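Local coordinates for phosphocarrier protein HPr (Mycoplasma capricolum, PDB 1PCH) that carries phosphoryl groups as the general, non-sugar-specific component of the phosphoenolpyruvate-dependent sugar phosphotransferase system, at residues Phe3-Asp9 and Ala84-Gly88; Leu21-Ser26 and Leu43-Met47; Phe28-Ile34 and Ile62-Asp68; Ile34-Gln40 and Val49-Ile54. All blocks are in the same frame, centred on the assembly; numbering follows the deposited sequence.

Contact 1: Phe3-Asp9 and Ala84-Gly88; sequences FSAIITD and ALIQG
Leu85 starts its side chain with CG trans to its own backbone N (chi1 -167°), and Ile7 swings CG1 to the side of its N (chi1 -61°); the two branched chains then meet with Ile7 CD1 3.7 Å from Leu85 CG. In this open-faced beta-sandwich of the HPr fold, the contact ties the end of edge strand 2-6 to the C-terminal tail that follows helix 69-82. Ala84, at positive phi, closes that helix in a Schellman motif and turns the chain back toward the strand. Leu85 O then accepts from Thr8 N at 2.8 Å and weakly from Asp9 N at 3.4 Å. Ile86 suits the strand side: its CD1 lies 3.7 Å from Ala5 CB, a methyl small enough to let it in, and approaches the Phe3 ring obliquely. Asp9 turns CB to Leu85 CD1, while its carboxylate serves other partners, OD1 the N-H of Val11 and OD2 NE2 of the active-site His14, so the tail packs behind a residue that holds the phosphorylatable histidine. At the polar border one water links Ile6 O with Gln87 N, and a second water lies 2.9 Å from Thr8 OG1 and also donates to Ala84 O.

Contact 2: Leu21-Ser26 and Leu43-Met47; sequences LAKEAS and LKSIM. With SO4 (sulfate ion), chain B.
Lys44 lays its aliphatic chain along the end of helix 15-25. CG stands on the N side of the backbone (chi1 -63°) and the rest runs fully extended, so CG passes Ala25 CB at 3.8 Å and CE reaches Ala25 O at 3.2 Å. This is helix-to-turn packing in the open-faced beta-sandwich of HPr, where the turn between strand 39-42 and helix 46-52 lies against the first helix. A long lysine fits because its methylenes can lie against Ala25, first the CB and then the carbonyl oxygen, while NZ travels on to the carbonyl oxygens of Phe28 and Ser30.

Small residues let the turn come close. Ala22 CA sends a CA-H...O contact to Leu43 O at 3.2 Å, and Ala22 CB lies close to the carbonyl oxygens of Leu43 and Lys44. Leu43 places CG opposite its own N (chi1 -168°), which spreads its two methyls along the helix: CD1 meets Leu21 CB and CD2 meets Ala25 CB. Ser26 folds its hydroxyl back to Ala22 O at 2.7 Å, so that oxygen is gripped by Ser26 OG and Ser26 N from opposite faces of its plane.

Ser45, the predicted phosphorylation site and unmodified here, is the N-cap of helix 46-52, its OG accepting the N-H of Asn48. A sulfate, probably from the crystallisation liquor, lies at this helix start, where outward backbone N-H groups can receive an anion. Ser45 OG adds a weak bond to sulfate O3, while Ile46 N holds sulfate O2 at 3.0 Å and Met47 N reaches sulfate O3 at 3.2 Å.

Contact 3: Phe28-Ile34 and Ile62-Asp68; sequences FSSNITI and IQADGND
Asp68 and the chain from Phe28 to Ser30 meet through a carboxylate that is held from several directions. From CB, the aspartate places CG between its own backbone N and carbonyl carbon (chi1 56°), which turns the carboxylate toward the facing loop. CG itself lies at the edge of the Phe28 ring, in its plane. OD2 accepts from Ser29 N at 3.0 Å on its syn side and also comes 3.4 Å from Phe28 CD1, near the ring plane. OD1 collects two donors from the next residue, Ser30 N at 2.9 Å and Ser30 OG at 2.7 Å, the hydroxyl arriving nearly along the C-O axis. An aspartate is well suited here, since its two oxygens can serve consecutive backbone N-H groups, and such donors would probably stabilise its negative charge.

Beyond this loop the segments become neighbouring antiparallel strands, 31-36 and 59-65, in the middle of the four-stranded sheet of the HPr open-faced beta-sandwich. Asn31 with Asp65 and Thr33 with Gln63 are hydrogen-bonded pairs whose side chains occupy one face, a place for polar residues. Ile32 with Ala64 and Ile34 with Ile62 are non-hydrogen-bonded pairs on the other, turned to the helices, where Ile62 CD1 lies 3.6 Å from Ile34 CB and Ile62 CG2 is 3.8 Å from Ile32 CG2. Gly66 follows at phi 148°, where a CB would be jammed against the carbonyl O of Asp65 as well as against Ser30 CA.

Contact 4: Ile34-Gln40 and Val49-Ile54; sequences IIANEKQ and VMAMAI
Apolar packing of a short helix on a beta hairpin makes this buried contact: the end of helix 46-52 and the residues after it lie over strands 31-36 and 39-42, with no hydrogen bond between the two segments. Met52 and Ile34 run side by side but head opposite ways, bringing SD to 3.7 Å from Ile34 CG2. Up to SD the methionine is extended, and then a turn at chi3 (78°) lays CE over the hairpin backbone, 3.4 Å from Lys39 O and 3.5 Å from Ile34 O. A long, flexible, unbranched side chain suits this place, because its terminal methyl can rest on the backbones of both strands and still touch Ala36 CB and Lys39 CB.

Branched and small apolar side chains complete the layer around the methionine. Val49 CG2 meets Ile34 CG2 at 4.1 Å, the two side chains lying roughly perpendicular. Ile54 comes tip to tip with Ile34, CD1 to CD1 at 3.8 Å, and rests CG1 on Ala36 CB, whose single methyl allows the close approach. Lys39 lies at the rim: its CB belongs to the apolar contact, whereas its bent chain carries NZ to a salt bridge with Glu38 OE2 at 2.9 Å. Glu38 sits in the turn that joins the strands, a type II' beta turn from Ala36 to Lys39. Helix 46-52 laid over a tight hairpin in this way belongs to the open-faced beta-sandwich of the HPr family.

All four contacts belong to one compact domain built on a sheet whose strands lie in the order 2-6, 59-65, 31-36, 39-42. Contact 1 brings the two ends of the chain together, and the other three lie between its segments in sequence. Its centre is about 17 Å from contact 2 and 18 Å from contact 3, each on the other side of the chain's centre. Contacts 3 and 4 share Ile34 and strand 31-36, with centres about 16 Å apart, whereas contacts 2 and 4 share helix 46-52. Contacts 2 and 3, about 11 Å apart, interleave along the chain and are joined by a probable backbone hydrogen bond from Leu43 N to Ile32 O. For the protein, contact 1 adjoins the active-site His14, and contact 2 carries the predicted regulatory serine.

Contact 1: Phe3-Asp9 and Ala84-Gly88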
loop_
_atom_site.group_PDB
_atom_site.type_symbol
_atom_site.label_atom_id
_atom_site.label_comp_id
_atom_site.label_asym_id
_atom_site.label_seq_id
_atom_site.Cartn_x
_atom_site.Cartn_y
_atom_site.Cartn_z
ATOM N N PHE A 3 4.731 -8.166 1.695
ATOM C CA PHE A 3 5.917 -7.425 2.031
ATOM C C PHE A 3 5.568 -6.397 3.100
ATOM O O PHE A 3 4.429 -5.999 3.250
ATOM C CB PHE A 3 6.629 -6.803 0.860
ATOM C CG PHE A 3 6.043 -5.521 0.319
ATOM C CD1 PHE A 3 6.416 -4.310 0.840
ATOM C CD2 PHE A 3 5.113 -5.574 -0.717
ATOM C CE1 PHE A 3 5.882 -3.123 0.349
ATOM C CE2 PHE A 3 4.584 -4.394 -1.217
ATOM C CZ PHE A 3 4.964 -3.187 -0.681
ATOM N N SER A 4 6.593 -6.064 3.883
ATOM C CA SER A 4 6.358 -5.088 4.939
ATOM C C SER A 4 7.346 -3.990 4.735
ATOM O O SER A 4 8.418 -4.172 4.124
ATOM C CB SER A 4 6.504 -5.734 6.310
ATOM O OG SER A 4 5.634 -6.798 6.499
ATOM N N ALA A 5 7.004 -2.779 5.166
ATOM C CA ALA A 5 7.976 -1.690 4.978
ATOM C C ALA A 5 7.643 -0.616 6.010
ATOM O O ALA A 5 6.516 -0.564 6.517
ATOM C CB ALA A 5 7.993 -1.144 3.597
ATOM N N ILE A 6 8.559 0.268 6.247
ATOM C CA ILE A 6 8.212 1.360 7.201
ATOM C C ILE A 6 7.925 2.589 6.331
ATOM O O ILE A 6 8.695 2.876 5.442
ATOM C CB ILE A 6 9.433 1.657 8.082
ATOM C CG1 ILE A 6 9.811 0.479 8.999
ATOM C CG2 ILE A 6 9.274 2.944 8.852
ATOM C CD1 ILE A 6 8.674 -0.089 9.772
ATOM N N ILE A 7 6.859 3.273 6.616
ATOM C CA ILE A 7 6.494 4.493 5.916
ATOM C C ILE A 7 7.451 5.614 6.339
ATOM O O ILE A 7 7.512 5.942 7.493
ATOM C CB ILE A 7 5.062 4.937 6.315
ATOM C CG1 ILE A 7 4.010 3.913 5.973
ATOM C CG2 ILE A 7 4.825 6.326 5.756
ATOM C CD1 ILE A 7 3.944 3.617 4.461
ATOM N N THR A 8 8.209 6.140 5.382
ATOM C CA THR A 8 9.149 7.189 5.780
ATOM C C THR A 8 8.712 8.558 5.359
ATOM O O THR A 8 9.389 9.540 5.704
ATOM C CB THR A 8 10.551 6.884 5.255
ATOM O OG1 THR A 8 10.463 6.422 3.903
ATOM C CG2 THR A 8 11.117 5.725 6.089
ATOM N N ASP A 9 7.603 8.613 4.613
ATOM C CA ASP A 9 7.087 9.910 4.179
ATOM C C ASP A 9 6.705 10.701 5.482
ATOM O O ASP A 9 6.145 10.081 6.335
ATOM C CB ASP A 9 5.831 9.719 3.358
ATOM C CG ASP A 9 5.290 11.023 2.800
ATOM O OD1 ASP A 9 5.199 12.004 3.546
ATOM O OD2 ASP A 9 4.931 11.033 1.595
ATOM N N ALA A 84 8.113 7.749 -3.063
ATOM C CA ALA A 84 8.910 8.149 -1.886
ATOM C C ALA A 84 8.185 7.867 -0.600
ATOM O O ALA A 84 8.384 8.495 0.448
ATOM C CB ALA A 84 9.323 9.618 -2.012
ATOM N N LEU A 85 7.259 6.887 -0.600
ATOM C CA LEU A 85 6.545 6.612 0.653
ATOM C C LEU A 85 7.417 5.802 1.611
ATOM O O LEU A 85 7.255 5.759 2.821
ATOM C CB LEU A 85 5.306 5.777 0.306
ATOM C CG LEU A 85 4.263 5.633 1.402
ATOM C CD1 LEU A 85 3.650 6.983 1.779
ATOM C CD2 LEU A 85 3.083 4.747 0.825
ATOM N N ILE A 86 8.272 5.000 1.004
ATOM C CA ILE A 86 9.146 4.100 1.673
ATOM C C ILE A 86 10.529 4.254 1.027
ATOM O O ILE A 86 10.610 4.905 -0.023
ATOM C CB ILE A 86 8.700 2.621 1.643
ATOM C CG1 ILE A 86 8.898 1.911 0.297
ATOM C CG2 ILE A 86 7.255 2.518 2.099
ATOM C CD1 ILE A 86 8.615 0.436 0.339
ATOM N N GLN A 87 11.502 3.663 1.658
ATOM C CA GLN A 87 12.867 3.701 1.101
ATOM C C GLN A 87 13.129 2.493 0.267
ATOM O O GLN A 87 12.704 1.360 0.530
ATOM C CB GLN A 87 13.845 3.949 2.224
ATOM C CG GLN A 87 13.595 5.378 2.821
ATOM C CD GLN A 87 14.843 5.837 3.557
ATOM O OE1 GLN A 87 15.142 7.024 3.605
ATOM N NE2 GLN A 87 15.556 4.860 4.086
ATOM N N GLY A 88 13.797 2.696 -0.887
ATOM C CA GLY A 88 14.024 1.474 -1.697
ATOM C C GLY A 88 15.251 0.725 -1.152
ATOM O O GLY A 88 15.901 1.264 -0.234
ATOM O OXT GLY A 88 15.542 -0.367 -1.679
HETATM O O HOH W 1 10.983 2.353 4.258
HETATM O O HOH W 2 10.580 8.594 2.057
#

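Contact 2: Leu21-Ser26 and Leu43-Met47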
loop_
_atom_site.group_PDB
_atom_site.type_symbol
_atom_site.label_atom_id
_atom_site.label_comp_id
_atom_site.label_asym_id
_atom_site.label_seq_id
_atom_site.Cartn_x
_atom_site.Cartn_y
_atom_site.Cartn_z
ATOM N N LEU A 21 -1.417 4.599 -5.355
ATOM C CA LEU A 21 -1.473 3.194 -4.974
ATOM C C LEU A 21 -2.821 2.569 -5.294
ATOM O O LEU A 21 -2.825 1.462 -5.806
ATOM C CB LEU A 21 -1.194 3.031 -3.491
ATOM C CG LEU A 21 0.320 3.272 -3.159
ATOM C CD1 LEU A 21 0.319 3.502 -1.609
ATOM C CD2 LEU A 21 1.085 1.991 -3.481
ATOM N N ALA A 22 -3.907 3.250 -4.987
ATOM C CA ALA A 22 -5.248 2.698 -5.261
ATOM C C ALA A 22 -5.402 2.420 -6.741
ATOM O O ALA A 22 -5.941 1.391 -7.138
ATOM C CB ALA A 22 -6.287 3.676 -4.773
ATOM N N LYS A 23 -4.879 3.343 -7.558
ATOM C CA LYS A 23 -4.960 3.187 -9.012
ATOM C C LYS A 23 -4.203 1.942 -9.448
ATOM O O LYS A 23 -4.589 1.144 -10.287
ATOM C CB LYS A 23 -4.294 4.424 -9.670
ATOM C CG LYS A 23 -3.988 4.161 -11.160
ATOM C CD LYS A 23 -3.408 5.383 -11.819
ATOM C CE LYS A 23 -3.210 5.232 -13.314
ATOM N NZ LYS A 23 -2.221 6.230 -13.841
ATOM N N GLU A 24 -2.978 1.852 -8.923
ATOM C CA GLU A 24 -2.117 0.735 -9.286
ATOM C C GLU A 24 -2.662 -0.580 -8.824
ATOM O O GLU A 24 -2.744 -1.558 -9.570
ATOM C CB GLU A 24 -0.689 0.943 -8.788
ATOM C CG GLU A 24 0.204 -0.196 -9.323
ATOM C CD GLU A 24 0.690 0.166 -10.727
ATOM O OE1 GLU A 24 0.424 1.317 -11.161
ATOM O OE2 GLU A 24 1.388 -0.671 -11.303
ATOM N N ALA A 25 -3.106 -0.619 -7.546
ATOM C CA ALA A 25 -3.683 -1.869 -7.058
ATOM C C ALA A 25 -4.889 -2.316 -7.849
ATOM O O ALA A 25 -5.110 -3.501 -8.027
ATOM C CB ALA A 25 -4.069 -1.663 -5.579
ATOM N N SER A 26 -5.696 -1.348 -8.331
ATOM C CA SER A 26 -6.951 -1.651 -9.004
ATOM C C SER A 26 -6.828 -2.381 -10.313
ATOM O O SER A 26 -7.793 -2.879 -10.884
ATOM C CB SER A 26 -7.724 -0.328 -9.269
ATOM O OG SER A 26 -8.168 0.143 -7.995
ATOM N N LEU A 43 -6.458 -1.955 -0.512
ATOM C CA LEU A 43 -5.542 -1.003 -1.098
ATOM C C LEU A 43 -6.092 -0.373 -2.366
ATOM O O LEU A 43 -5.611 0.659 -2.834
ATOM C CB LEU A 43 -4.169 -1.598 -1.256
ATOM C CG LEU A 43 -3.012 -0.693 -1.585
ATOM C CD1 LEU A 43 -2.694 0.382 -0.628
ATOM C CD2 LEU A 43 -1.828 -1.453 -2.129
ATOM N N LYS A 44 -7.133 -1.030 -2.889
ATOM C CA LYS A 44 -7.773 -0.539 -4.095
ATOM C C LYS A 44 -8.701 0.622 -3.814
ATOM O O LYS A 44 -9.139 1.320 -4.720
ATOM C CB LYS A 44 -8.548 -1.681 -4.797
ATOM C CG LYS A 44 -7.663 -2.807 -5.262
ATOM C CD LYS A 44 -8.461 -3.977 -5.794
ATOM C CE LYS A 44 -7.520 -4.992 -6.454
ATOM N NZ LYS A 44 -8.320 -6.141 -7.003
ATOM N N SER A 45 -9.025 0.812 -2.542
ATOM C CA SER A 45 -9.910 1.895 -2.133
ATOM C C SER A 45 -9.132 3.056 -1.511
ATOM O O SER A 45 -8.563 2.918 -0.422
ATOM C CB SER A 45 -10.924 1.384 -1.109
ATOM O OG SER A 45 -11.563 2.444 -0.425
ATOM N N ILE A 46 -9.182 4.216 -2.157
ATOM C CA ILE A 46 -8.486 5.371 -1.611
ATOM C C ILE A 46 -9.081 5.783 -0.271
ATOM O O ILE A 46 -8.399 6.206 0.630
ATOM C CB ILE A 46 -8.484 6.585 -2.549
ATOM C CG1 ILE A 46 -7.813 7.808 -1.851
ATOM C CG2 ILE A 46 -9.895 6.988 -2.940
ATOM C CD1 ILE A 46 -7.196 8.731 -2.878
ATOM N N MET A 47 -10.429 5.685 -0.178
ATOM C CA MET A 47 -11.056 6.010 1.085
ATOM C C MET A 47 -10.623 5.116 2.198
ATOM O O MET A 47 -10.246 5.600 3.319
ATOM C CB MET A 47 -12.591 5.993 0.929
ATOM C CG MET A 47 -13.281 6.009 2.276
ATOM S SD MET A 47 -15.081 6.030 2.222
ATOM C CE MET A 47 -15.445 6.644 3.873
HETATM S S SO4 B . -12.631 4.408 -3.726
HETATM O O1 SO4 B . -13.524 5.230 -4.632
HETATM O O2 SO4 B . -11.238 4.431 -4.305
HETATM O O3 SO4 B . -12.675 4.939 -2.357
HETATM O O4 SO4 B . -13.124 2.985 -3.772
#

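Contact 3: Phe28-Ile34 and Ile62-Asp68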
loop_
_atom_site.group_PDB
_atom_site.type_symbol
_atom_site.label_atom_id
_atom_site.label_comp_id
_atom_site.label_asym_id
_atom_site.label_seq_id
_atom_site.Cartn_x
_atom_site.Cartn_y
_atom_site.Cartn_z
ATOM N N PHE A 28 -5.061 -5.134 -10.733
ATOM C CA PHE A 28 -4.857 -6.496 -10.383
ATOM C C PHE A 28 -6.125 -7.213 -9.957
ATOM O O PHE A 28 -6.992 -6.712 -9.272
ATOM C CB PHE A 28 -3.801 -6.606 -9.257
ATOM C CG PHE A 28 -2.472 -5.992 -9.728
ATOM C CD1 PHE A 28 -1.649 -6.740 -10.546
ATOM C CD2 PHE A 28 -2.088 -4.721 -9.376
ATOM C CE1 PHE A 28 -0.461 -6.255 -11.018
ATOM C CE2 PHE A 28 -0.883 -4.215 -9.859
ATOM C CZ PHE A 28 -0.083 -4.966 -10.667
ATOM N N SER A 29 -6.201 -8.474 -10.399
ATOM C CA SER A 29 -7.298 -9.287 -9.990
ATOM C C SER A 29 -7.163 -9.692 -8.519
ATOM O O SER A 29 -8.151 -9.903 -7.844
ATOM C CB SER A 29 -7.419 -10.560 -10.849
ATOM O OG SER A 29 -6.294 -11.358 -10.723
ATOM N N SER A 30 -5.902 -9.807 -8.036
ATOM C CA SER A 30 -5.678 -10.223 -6.678
ATOM C C SER A 30 -6.392 -9.271 -5.684
ATOM O O SER A 30 -6.520 -8.106 -5.941
ATOM C CB SER A 30 -4.170 -10.048 -6.309
ATOM O OG SER A 30 -3.408 -11.053 -6.976
ATOM N N ASN A 31 -6.622 -9.842 -4.538
ATOM C CA ASN A 31 -7.097 -9.087 -3.366
ATOM C C ASN A 31 -5.831 -8.496 -2.733
ATOM O O ASN A 31 -4.898 -9.183 -2.405
ATOM C CB ASN A 31 -7.792 -10.022 -2.404
ATOM C CG ASN A 31 -9.015 -10.634 -3.093
ATOM O OD1 ASN A 31 -9.900 -9.872 -3.470
ATOM N ND2 ASN A 31 -9.011 -11.945 -3.259
ATOM N N ILE A 32 -5.817 -7.172 -2.607
ATOM C CA ILE A 32 -4.662 -6.496 -2.079
ATOM C C ILE A 32 -5.033 -5.674 -0.851
ATOM O O ILE A 32 -5.744 -4.703 -0.838
ATOM C CB ILE A 32 -3.952 -5.644 -3.119
ATOM C CG1 ILE A 32 -3.605 -6.422 -4.394
ATOM C CG2 ILE A 32 -2.701 -5.029 -2.515
ATOM C CD1 ILE A 32 -3.268 -5.497 -5.562
ATOM N N THR A 33 -4.535 -6.237 0.281
ATOM C CA THR A 33 -4.830 -5.638 1.564
ATOM C C THR A 33 -3.601 -4.961 2.146
ATOM O O THR A 33 -2.453 -5.350 1.945
ATOM C CB THR A 33 -5.362 -6.735 2.509
ATOM O OG1 THR A 33 -6.486 -7.325 1.848
ATOM C CG2 THR A 33 -5.843 -6.140 3.821
ATOM N N ILE A 34 -3.868 -3.902 2.850
ATOM C CA ILE A 34 -2.824 -3.131 3.549
ATOM C C ILE A 34 -3.182 -3.237 5.044
ATOM O O ILE A 34 -4.350 -3.158 5.407
ATOM C CB ILE A 34 -2.711 -1.725 3.102
ATOM C CG1 ILE A 34 -1.643 -0.897 3.873
ATOM C CG2 ILE A 34 -4.046 -0.997 3.135
ATOM C CD1 ILE A 34 -1.348 0.418 3.152
ATOM N N ILE A 62 1.737 -5.339 3.151
ATOM C CA ILE A 62 0.875 -5.468 1.998
ATOM C C ILE A 62 0.797 -6.973 1.641
ATOM O O ILE A 62 1.832 -7.651 1.554
ATOM C CB ILE A 62 1.354 -4.690 0.780
ATOM C CG1 ILE A 62 1.558 -3.220 1.014
ATOM C CG2 ILE A 62 0.430 -4.942 -0.408
ATOM C CD1 ILE A 62 0.301 -2.447 1.257
ATOM N N GLN A 63 -0.412 -7.454 1.555
ATOM C CA GLN A 63 -0.696 -8.843 1.279
ATOM C C GLN A 63 -1.513 -8.917 -0.039
ATOM O O GLN A 63 -2.512 -8.231 -0.110
ATOM C CB GLN A 63 -1.537 -9.499 2.374
ATOM C CG GLN A 63 -1.756 -10.996 2.189
ATOM C CD GLN A 63 -1.179 -11.786 3.377
ATOM O OE1 GLN A 63 -0.105 -12.364 3.257
ATOM N NE2 GLN A 63 -1.875 -11.768 4.503
ATOM N N ALA A 64 -1.011 -9.689 -0.964
ATOM C CA ALA A 64 -1.747 -9.839 -2.250
ATOM C C ALA A 64 -2.126 -11.329 -2.348
ATOM O O ALA A 64 -1.283 -12.191 -2.096
ATOM C CB ALA A 64 -0.881 -9.411 -3.386
ATOM N N ASP A 65 -3.362 -11.598 -2.665
ATOM C CA ASP A 65 -3.809 -12.988 -2.804
ATOM C C ASP A 65 -4.576 -13.094 -4.109
ATOM O O ASP A 65 -5.515 -12.370 -4.434
ATOM C CB ASP A 65 -4.565 -13.489 -1.606
ATOM C CG ASP A 65 -3.817 -13.219 -0.295
ATOM O OD1 ASP A 65 -2.710 -13.779 -0.118
ATOM O OD2 ASP A 65 -4.320 -12.419 0.531
ATOM N N GLY A 66 -4.058 -13.989 -4.951
ATOM C CA GLY A 66 -4.693 -14.102 -6.245
ATOM C C GLY A 66 -3.716 -14.472 -7.305
ATOM O O GLY A 66 -2.525 -14.641 -7.086
ATOM N N ASN A 67 -4.257 -14.626 -8.513
ATOM C CA ASN A 67 -3.461 -15.155 -9.608
ATOM C C ASN A 67 -2.334 -14.307 -10.043
ATOM O O ASN A 67 -1.329 -14.797 -10.576
ATOM C CB ASN A 67 -4.365 -15.708 -10.680
ATOM C CG ASN A 67 -4.357 -14.944 -11.975
ATOM O OD1 ASN A 67 -4.912 -13.848 -12.048
ATOM N ND2 ASN A 67 -3.724 -15.544 -12.996
ATOM N N ASP A 68 -2.451 -12.977 -9.805
ATOM C CA ASP A 68 -1.358 -12.080 -10.230
ATOM C C ASP A 68 -0.657 -11.462 -9.069
ATOM O O ASP A 68 0.048 -10.429 -9.133
ATOM C CB ASP A 68 -1.924 -11.050 -11.187
ATOM C CG ASP A 68 -3.047 -10.213 -10.737
ATOM O OD1 ASP A 68 -3.425 -10.234 -9.535
ATOM O OD2 ASP A 68 -3.575 -9.403 -11.578
HETATM O O HOH W 3 -7.189 -13.313 -8.675
#

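Contact 4: Ile34-Gln40 and Val49-Ile54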
loop_
_atom_site.group_PDB
_atom_site.type_symbol
_atom_site.label_atom_id
_atom_site.label_comp_id
_atom_site.label_asym_id
_atom_site.label_seq_id
_atom_site.Cartn_x
_atom_site.Cartn_y
_atom_site.Cartn_z
ATOM N N ILE A 34 -3.868 -3.902 2.850
ATOM C CA ILE A 34 -2.824 -3.131 3.549
ATOM C C ILE A 34 -3.182 -3.237 5.044
ATOM O O ILE A 34 -4.350 -3.158 5.407
ATOM C CB ILE A 34 -2.711 -1.725 3.102
ATOM C CG1 ILE A 34 -1.643 -0.897 3.873
ATOM C CG2 ILE A 34 -4.046 -0.997 3.135
ATOM C CD1 ILE A 34 -1.348 0.418 3.152
ATOM N N ILE A 35 -2.177 -3.597 5.818
ATOM C CA ILE A 35 -2.314 -3.808 7.252
ATOM C C ILE A 35 -1.363 -2.826 7.963
ATOM O O ILE A 35 -0.226 -2.654 7.511
ATOM C CB ILE A 35 -1.832 -5.252 7.613
ATOM C CG1 ILE A 35 -2.652 -6.329 6.924
ATOM C CG2 ILE A 35 -1.762 -5.436 9.094
ATOM C CD1 ILE A 35 -1.973 -7.667 6.799
ATOM N N ALA A 36 -1.883 -2.189 8.969
ATOM C CA ALA A 36 -1.238 -1.223 9.805
ATOM C C ALA A 36 -1.894 -1.207 11.209
ATOM O O ALA A 36 -3.086 -1.028 11.363
ATOM C CB ALA A 36 -1.212 0.146 9.217
ATOM N N ASN A 37 -1.041 -1.414 12.225
ATOM C CA ASN A 37 -1.557 -1.410 13.601
ATOM C C ASN A 37 -2.648 -2.467 13.675
ATOM O O ASN A 37 -2.423 -3.609 13.259
ATOM C CB ASN A 37 -2.028 -0.042 14.033
ATOM C CG ASN A 37 -1.160 1.110 13.596
ATOM O OD1 ASN A 37 -1.608 2.065 12.930
ATOM N ND2 ASN A 37 0.115 1.075 13.946
ATOM N N GLU A 38 -3.819 -2.149 14.176
ATOM C CA GLU A 38 -4.879 -3.133 14.280
ATOM C C GLU A 38 -5.811 -3.108 13.055
ATOM O O GLU A 38 -6.742 -3.903 13.054
ATOM C CB GLU A 38 -5.716 -2.750 15.533
ATOM C CG GLU A 38 -6.492 -1.492 15.352
ATOM C CD GLU A 38 -5.787 -0.194 15.339
ATOM O OE1 GLU A 38 -4.564 -0.075 15.153
ATOM O OE2 GLU A 38 -6.479 0.854 15.586
ATOM N N LYS A 39 -5.598 -2.207 12.140
ATOM C CA LYS A 39 -6.409 -1.946 10.981
ATOM C C LYS A 39 -5.930 -2.714 9.721
ATOM O O LYS A 39 -4.760 -2.813 9.445
ATOM C CB LYS A 39 -6.429 -0.472 10.602
ATOM C CG LYS A 39 -6.748 0.546 11.617
ATOM C CD LYS A 39 -5.722 1.639 11.765
ATOM C CE LYS A 39 -5.971 2.500 13.004
ATOM N NZ LYS A 39 -4.822 2.500 13.948
ATOM N N GLN A 40 -6.895 -3.110 8.936
ATOM C CA GLN A 40 -6.695 -3.754 7.644
ATOM C C GLN A 40 -7.577 -3.003 6.630
ATOM O O GLN A 40 -8.690 -2.593 6.950
ATOM C CB GLN A 40 -7.072 -5.213 7.668
ATOM C CG GLN A 40 -6.034 -6.159 8.258
ATOM C CD GLN A 40 -6.426 -7.618 8.012
ATOM O OE1 GLN A 40 -6.030 -8.518 8.743
ATOM N NE2 GLN A 40 -7.214 -7.837 6.963
ATOM N N VAL A 49 -7.868 3.434 2.499
ATOM C CA VAL A 49 -6.460 3.693 2.789
ATOM C C VAL A 49 -6.289 4.992 3.519
ATOM O O VAL A 49 -5.550 5.087 4.528
ATOM C CB VAL A 49 -5.621 3.584 1.525
ATOM C CG1 VAL A 49 -4.306 4.256 1.602
ATOM C CG2 VAL A 49 -5.636 2.173 0.994
ATOM N N MET A 50 -7.002 6.031 3.142
ATOM C CA MET A 50 -6.923 7.282 3.868
ATOM C C MET A 50 -7.480 7.172 5.292
ATOM O O MET A 50 -6.948 7.816 6.197
ATOM C CB MET A 50 -7.637 8.357 3.072
ATOM C CG MET A 50 -6.958 8.596 1.718
ATOM S SD MET A 50 -5.413 9.424 1.843
ATOM C CE MET A 50 -5.883 11.139 1.694
ATOM N N ALA A 51 -8.539 6.427 5.475
ATOM C CA ALA A 51 -9.227 6.233 6.743
ATOM C C ALA A 51 -8.319 5.543 7.757
ATOM O O ALA A 51 -8.561 5.598 8.946
ATOM C CB ALA A 51 -10.507 5.454 6.567
ATOM N N MET A 52 -7.334 4.830 7.220
ATOM C CA MET A 52 -6.355 4.137 8.057
ATOM C C MET A 52 -5.429 5.144 8.730
ATOM O O MET A 52 -4.872 4.835 9.768
ATOM C CB MET A 52 -5.558 3.138 7.205
ATOM C CG MET A 52 -6.441 1.944 6.863
ATOM S SD MET A 52 -5.673 0.675 5.976
ATOM C CE MET A 52 -4.732 -0.208 7.225
ATOM N N ALA A 53 -5.310 6.304 8.100
ATOM C CA ALA A 53 -4.537 7.418 8.599
ATOM C C ALA A 53 -3.143 6.946 9.005
ATOM O O ALA A 53 -2.738 7.050 10.149
ATOM C CB ALA A 53 -5.250 7.933 9.878
ATOM N N ILE A 54 -2.460 6.343 8.028
ATOM C CA ILE A 54 -1.146 5.761 8.366
ATOM C C ILE A 54 -0.128 6.828 8.462
ATOM O O ILE A 54 -0.038 7.676 7.592
ATOM C CB ILE A 54 -0.796 4.719 7.282
ATOM C CG1 ILE A 54 -1.696 3.504 7.385
ATOM C CG2 ILE A 54 0.684 4.407 7.284
ATOM C CD1 ILE A 54 -1.918 2.735 6.132
#